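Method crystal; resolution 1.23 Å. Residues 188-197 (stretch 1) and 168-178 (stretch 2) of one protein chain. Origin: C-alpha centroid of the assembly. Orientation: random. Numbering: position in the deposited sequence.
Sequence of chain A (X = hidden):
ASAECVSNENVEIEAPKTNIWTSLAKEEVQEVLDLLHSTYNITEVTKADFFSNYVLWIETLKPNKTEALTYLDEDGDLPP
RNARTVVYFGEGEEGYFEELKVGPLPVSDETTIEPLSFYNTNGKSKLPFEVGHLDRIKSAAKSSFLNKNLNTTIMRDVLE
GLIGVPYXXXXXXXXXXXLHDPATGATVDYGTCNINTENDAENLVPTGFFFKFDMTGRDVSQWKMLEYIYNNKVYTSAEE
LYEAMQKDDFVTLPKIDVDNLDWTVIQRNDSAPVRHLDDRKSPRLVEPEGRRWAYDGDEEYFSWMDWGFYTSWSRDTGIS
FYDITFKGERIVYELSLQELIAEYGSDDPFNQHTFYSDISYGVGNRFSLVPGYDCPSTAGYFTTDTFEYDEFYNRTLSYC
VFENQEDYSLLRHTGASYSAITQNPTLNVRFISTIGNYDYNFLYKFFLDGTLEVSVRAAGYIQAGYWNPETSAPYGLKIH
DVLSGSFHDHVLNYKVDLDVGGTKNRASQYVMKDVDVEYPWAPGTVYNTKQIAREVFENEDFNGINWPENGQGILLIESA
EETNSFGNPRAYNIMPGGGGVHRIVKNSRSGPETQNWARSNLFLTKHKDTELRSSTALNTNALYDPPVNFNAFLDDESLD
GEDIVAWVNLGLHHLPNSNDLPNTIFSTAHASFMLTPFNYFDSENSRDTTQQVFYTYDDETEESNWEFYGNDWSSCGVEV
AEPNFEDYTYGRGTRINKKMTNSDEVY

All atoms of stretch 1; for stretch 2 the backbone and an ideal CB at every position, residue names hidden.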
# COMPACT_ATOMS: atom_id res chain seq x y z
N VAL A 188 -6.78 -34.59 -23.28
CA VAL A 188 -5.38 -34.46 -23.63
C VAL A 188 -4.65 -33.58 -22.63
O VAL A 188 -5.25 -32.95 -21.77
CB VAL A 188 -5.20 -33.94 -25.08
CG1 VAL A 188 -5.96 -34.81 -26.05
CG2 VAL A 188 -5.67 -32.48 -25.19
N ASP A 189 -3.34 -33.57 -22.75
CA ASP A 189 -2.52 -32.79 -21.84
C ASP A 189 -1.16 -32.54 -22.50
O ASP A 189 -0.68 -33.37 -23.26
CB ASP A 189 -2.38 -33.57 -20.50
CG ASP A 189 -1.95 -32.74 -19.32
OD1 ASP A 189 -1.86 -31.48 -19.42
OD2 ASP A 189 -1.72 -33.29 -18.21
N TYR A 190 -0.60 -31.38 -22.24
CA TYR A 190 0.72 -31.03 -22.71
C TYR A 190 1.72 -31.23 -21.57
O TYR A 190 1.35 -31.41 -20.41
CB TYR A 190 0.75 -29.59 -23.20
CG TYR A 190 0.01 -29.38 -24.52
CD1 TYR A 190 -1.35 -29.14 -24.54
CD2 TYR A 190 0.67 -29.43 -25.74
CE1 TYR A 190 -2.03 -28.95 -25.73
CE2 TYR A 190 -0.01 -29.21 -26.95
CZ TYR A 190 -1.35 -28.97 -26.93
OH TYR A 190 -1.99 -28.75 -28.13
N GLY A 191 2.99 -31.20 -21.91
CA GLY A 191 4.05 -31.34 -20.93
C GLY A 191 5.39 -30.84 -21.42
O GLY A 191 5.53 -30.46 -22.60
N THR A 192 6.34 -30.78 -20.49
CA THR A 192 7.69 -30.38 -20.83
C THR A 192 8.69 -31.07 -19.94
O THR A 192 8.30 -31.87 -19.07
CB THR A 192 7.83 -28.84 -20.74
OG1 THR A 192 9.05 -28.43 -21.38
CG2 THR A 192 7.93 -28.35 -19.27
N CYS A 193 9.96 -30.77 -20.16
CA CYS A 193 11.03 -31.30 -19.33
C CYS A 193 11.89 -30.15 -18.78
O CYS A 193 12.09 -29.14 -19.45
CB CYS A 193 11.94 -32.24 -20.13
SG CYS A 193 11.11 -33.67 -20.85
N ASN A 194 12.38 -30.33 -17.56
CA ASN A 194 13.24 -29.36 -16.91
C ASN A 194 14.47 -30.07 -16.37
O ASN A 194 14.40 -31.26 -16.00
CB ASN A 194 12.52 -28.69 -15.73
CG ASN A 194 11.30 -27.90 -16.16
OD1 ASN A 194 10.35 -28.46 -16.72
ND2 ASN A 194 11.29 -26.61 -15.85
N ILE A 195 15.60 -29.38 -16.33
CA ILE A 195 16.83 -29.97 -15.81
C ILE A 195 16.68 -30.20 -14.29
O ILE A 195 16.17 -29.33 -13.59
CB ILE A 195 18.05 -29.05 -16.10
CG1 ILE A 195 18.18 -28.72 -17.60
CG2 ILE A 195 19.32 -29.66 -15.53
CD1 ILE A 195 18.52 -29.86 -18.48
N ASN A 196 17.13 -31.34 -13.79
CA ASN A 196 17.11 -31.60 -12.35
C ASN A 196 18.13 -30.73 -11.65
O ASN A 196 19.25 -30.56 -12.15
CB ASN A 196 17.47 -33.06 -12.01
CG ASN A 196 16.50 -34.07 -12.55
OD1 ASN A 196 15.35 -33.76 -12.87
ND2 ASN A 196 16.95 -35.31 -12.63
N THR A 197 17.75 -30.21 -10.50
CA THR A 197 18.66 -29.43 -9.65
C THR A 197 18.63 -29.97 -8.25
O THR A 197 17.72 -30.72 -7.88
CB THR A 197 18.27 -27.95 -9.59
OG1 THR A 197 17.09 -27.80 -8.79
CG2 THR A 197 17.95 -27.39 -10.97
N UNK A 168 18.18 -39.27 -17.13
CA UNK A 168 18.29 -39.35 -15.67
C UNK A 168 18.47 -37.97 -15.03
O UNK A 168 18.22 -37.80 -13.83
CB UNK A 168 19.46 -40.26 -15.28
N UNK A 169 18.96 -37.00 -15.82
CA UNK A 169 19.31 -35.68 -15.32
C UNK A 169 18.23 -34.64 -15.57
O UNK A 169 18.46 -33.45 -15.33
CB UNK A 169 20.62 -35.22 -15.96
N UNK A 170 17.07 -35.06 -16.06
CA UNK A 170 15.93 -34.17 -16.27
C UNK A 170 14.67 -34.78 -15.66
O UNK A 170 14.63 -35.96 -15.28
CB UNK A 170 15.72 -33.90 -17.76
N UNK A 171 13.64 -33.96 -15.59
CA UNK A 171 12.35 -34.40 -15.11
C UNK A 171 11.26 -33.88 -16.03
O UNK A 171 11.16 -32.68 -16.30
CB UNK A 171 12.12 -33.94 -13.67
N UNK A 172 10.43 -34.80 -16.50
CA UNK A 172 9.38 -34.45 -17.45
C UNK A 172 8.05 -34.58 -16.73
O UNK A 172 7.87 -35.46 -15.86
CB UNK A 172 9.43 -35.33 -18.70
N UNK A 173 7.13 -33.68 -17.06
CA UNK A 173 5.91 -33.47 -16.29
C UNK A 173 4.85 -32.74 -17.14
O UNK A 173 5.13 -32.27 -18.24
CB UNK A 173 6.22 -32.68 -15.02
N UNK A 174 3.63 -32.71 -16.63
CA UNK A 174 2.44 -32.36 -17.38
C UNK A 174 1.89 -30.99 -16.94
O UNK A 174 1.90 -30.64 -15.77
CB UNK A 174 1.38 -33.44 -17.21
N UNK A 175 1.32 -30.27 -17.91
CA UNK A 175 0.71 -28.95 -17.69
C UNK A 175 -0.65 -29.11 -17.02
O UNK A 175 -1.35 -30.11 -17.22
CB UNK A 175 0.57 -28.19 -19.01
N UNK A 176 -0.99 -28.14 -16.18
CA UNK A 176 -2.28 -28.11 -15.49
C UNK A 176 -3.01 -26.83 -15.87
O UNK A 176 -2.42 -25.74 -15.81
CB UNK A 176 -2.10 -28.20 -13.97
N UNK A 177 -4.30 -26.92 -16.18
CA UNK A 177 -5.10 -28.16 -16.11
C UNK A 177 -4.95 -29.06 -17.33
O UNK A 177 -4.37 -28.70 -18.36
CB UNK A 177 -6.58 -27.81 -15.94
N UNK A 178 -5.47 -30.27 -17.18
CA UNK A 178 -5.73 -31.14 -18.32
C UNK A 178 -6.80 -30.52 -19.21
O UNK A 178 -7.51 -29.59 -18.78
CB UNK A 178 -6.16 -32.53 -17.85

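Position 168 comes first. Its CA-to-CB bond points away from stretch 1, with no atom there near the ideal CB. Almost any residue would suit. It is Glu-168, whose carboxylate is hydrogen-bonded elsewhere in the structure.

At position 169 CB points sideways, 5.0 Å from Asn-196 ND2. The backbone does the work: Asn-196 N donates to the carbonyl O of 169 at 2.9 Å. Many residues fit, small polar ones easily. It is Asp-169.

At position 170 CB points away overall, yet lies 3.4 Å from Asn-194 O and 4.8 Å from Cys-193 CB. A flexible apolar chain could use this neighbourhood. The residue is Met-170, and its SD lies 4.1 Å from Cys-193 CB.

Position 171 forms a hydrogen-bonded antiparallel pair with Asn-194, N to O in both directions. An ideal CB would sit 3.3 Å from Asn-196 OD1, which leaves room. Phi and psi, -135/126, are ordinary for a strand, so alanine or serine would also be plausible. The residue is Gly-171.

Position 172 is the clearest. It lies opposite Cys-193 in a non-hydrogen-bonded pair, CA to CA 4.0 Å, with both CB atoms on the same face. Its ideal CB is only 3.2 Å from Cys-193 SG. That is tight for an unbonded neighbour but natural for a disulfide. Cysteine is strongly favoured, and the residue is Cys-172. Its SG bonds Cys-193 SG at 2.1 Å, with chi3 102°, covalently tying the two strands together.

Position 173 pairs with Thr-192 through two backbone hydrogen bonds. CB shares a face with Thr-192 and Asn-194, where Asn-194 OD1 offers an acceptor. A long donor would suit, such as histidine, lysine or glutamine. The residue is His-173. NE2 donates to Asn-194 OD1 at 2.6 Å, nearly straight and at the ring edge.

At position 174 CB is tight against Asp-189 OD2, 3.3 Å away. A short chain such as serine, alanine or threonine is safe, though a longer one that turns away is not excluded. It is Ser-174, opposite Gly-191.

At position 175 N donates to Tyr-190 O at 2.7 Å. CB lies 3.6 Å from Tyr-190 O; alanine is suitable, and others could be. The residue is Ala-175, whose CB lies 4.4 Å from Tyr-190 CB, a loose apolar contact.

Position 176 points away and is open to many residues. The peptide before 177 is cis, which strongly favours proline. They are Ala-176 and Pro-177.

At position 178 CB points sideways, 4.0 Å from Val-188 O, with Asp-189 beside it. A chain with an aliphatic start, polar or not, would suit. It is Gln-178; CG lies 3.6 Å from Asp-189 OD2, and OE1 is hydrogen-bonded elsewhere.

Stretch 2 (168-178) EDMGCHSAAPQ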
# COMPACT_ATOMS: atom_id res chain seq x y z
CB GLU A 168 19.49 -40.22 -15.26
CG GLU A 168 19.29 -41.72 -15.41
CD GLU A 168 19.03 -42.15 -16.83
OE1 GLU A 168 18.03 -42.87 -17.04
OE2 GLU A 168 19.83 -41.76 -17.74
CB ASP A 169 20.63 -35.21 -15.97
CG ASP A 169 21.81 -36.03 -15.56
OD1 ASP A 169 21.66 -36.87 -14.66
OD2 ASP A 169 22.93 -35.87 -16.07
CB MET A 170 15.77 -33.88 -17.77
CG MET A 170 15.19 -35.04 -18.58
SD MET A 170 15.17 -34.77 -20.34
CE MET A 170 16.96 -34.72 -20.72
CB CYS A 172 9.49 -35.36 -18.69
SG CYS A 172 11.15 -35.27 -19.47
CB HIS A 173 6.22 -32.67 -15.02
CG HIS A 173 6.91 -31.38 -15.29
ND1 HIS A 173 6.26 -30.17 -15.19
CD2 HIS A 173 8.17 -31.10 -15.68
CE1 HIS A 173 7.10 -29.20 -15.52
NE2 HIS A 173 8.26 -29.74 -15.83
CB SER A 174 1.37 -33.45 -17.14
OG SER A 174 1.79 -34.70 -17.64
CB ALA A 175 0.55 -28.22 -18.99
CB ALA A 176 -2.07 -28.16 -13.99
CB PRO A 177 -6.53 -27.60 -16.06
CG PRO A 177 -6.45 -26.37 -16.93
CD PRO A 177 -5.13 -25.75 -16.52
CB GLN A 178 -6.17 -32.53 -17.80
CG GLN A 178 -5.10 -33.22 -16.94
CD GLN A 178 -5.56 -34.48 -16.29
OE1 GLN A 178 -4.76 -35.15 -15.66
NE2 GLN A 178 -6.85 -34.81 -16.44
O HOH W 1 20.47 -32.42 -13.80
O HOH W 2 14.10 -36.79 -12.57
O HOH W 3 -2.65 -29.11 -20.93
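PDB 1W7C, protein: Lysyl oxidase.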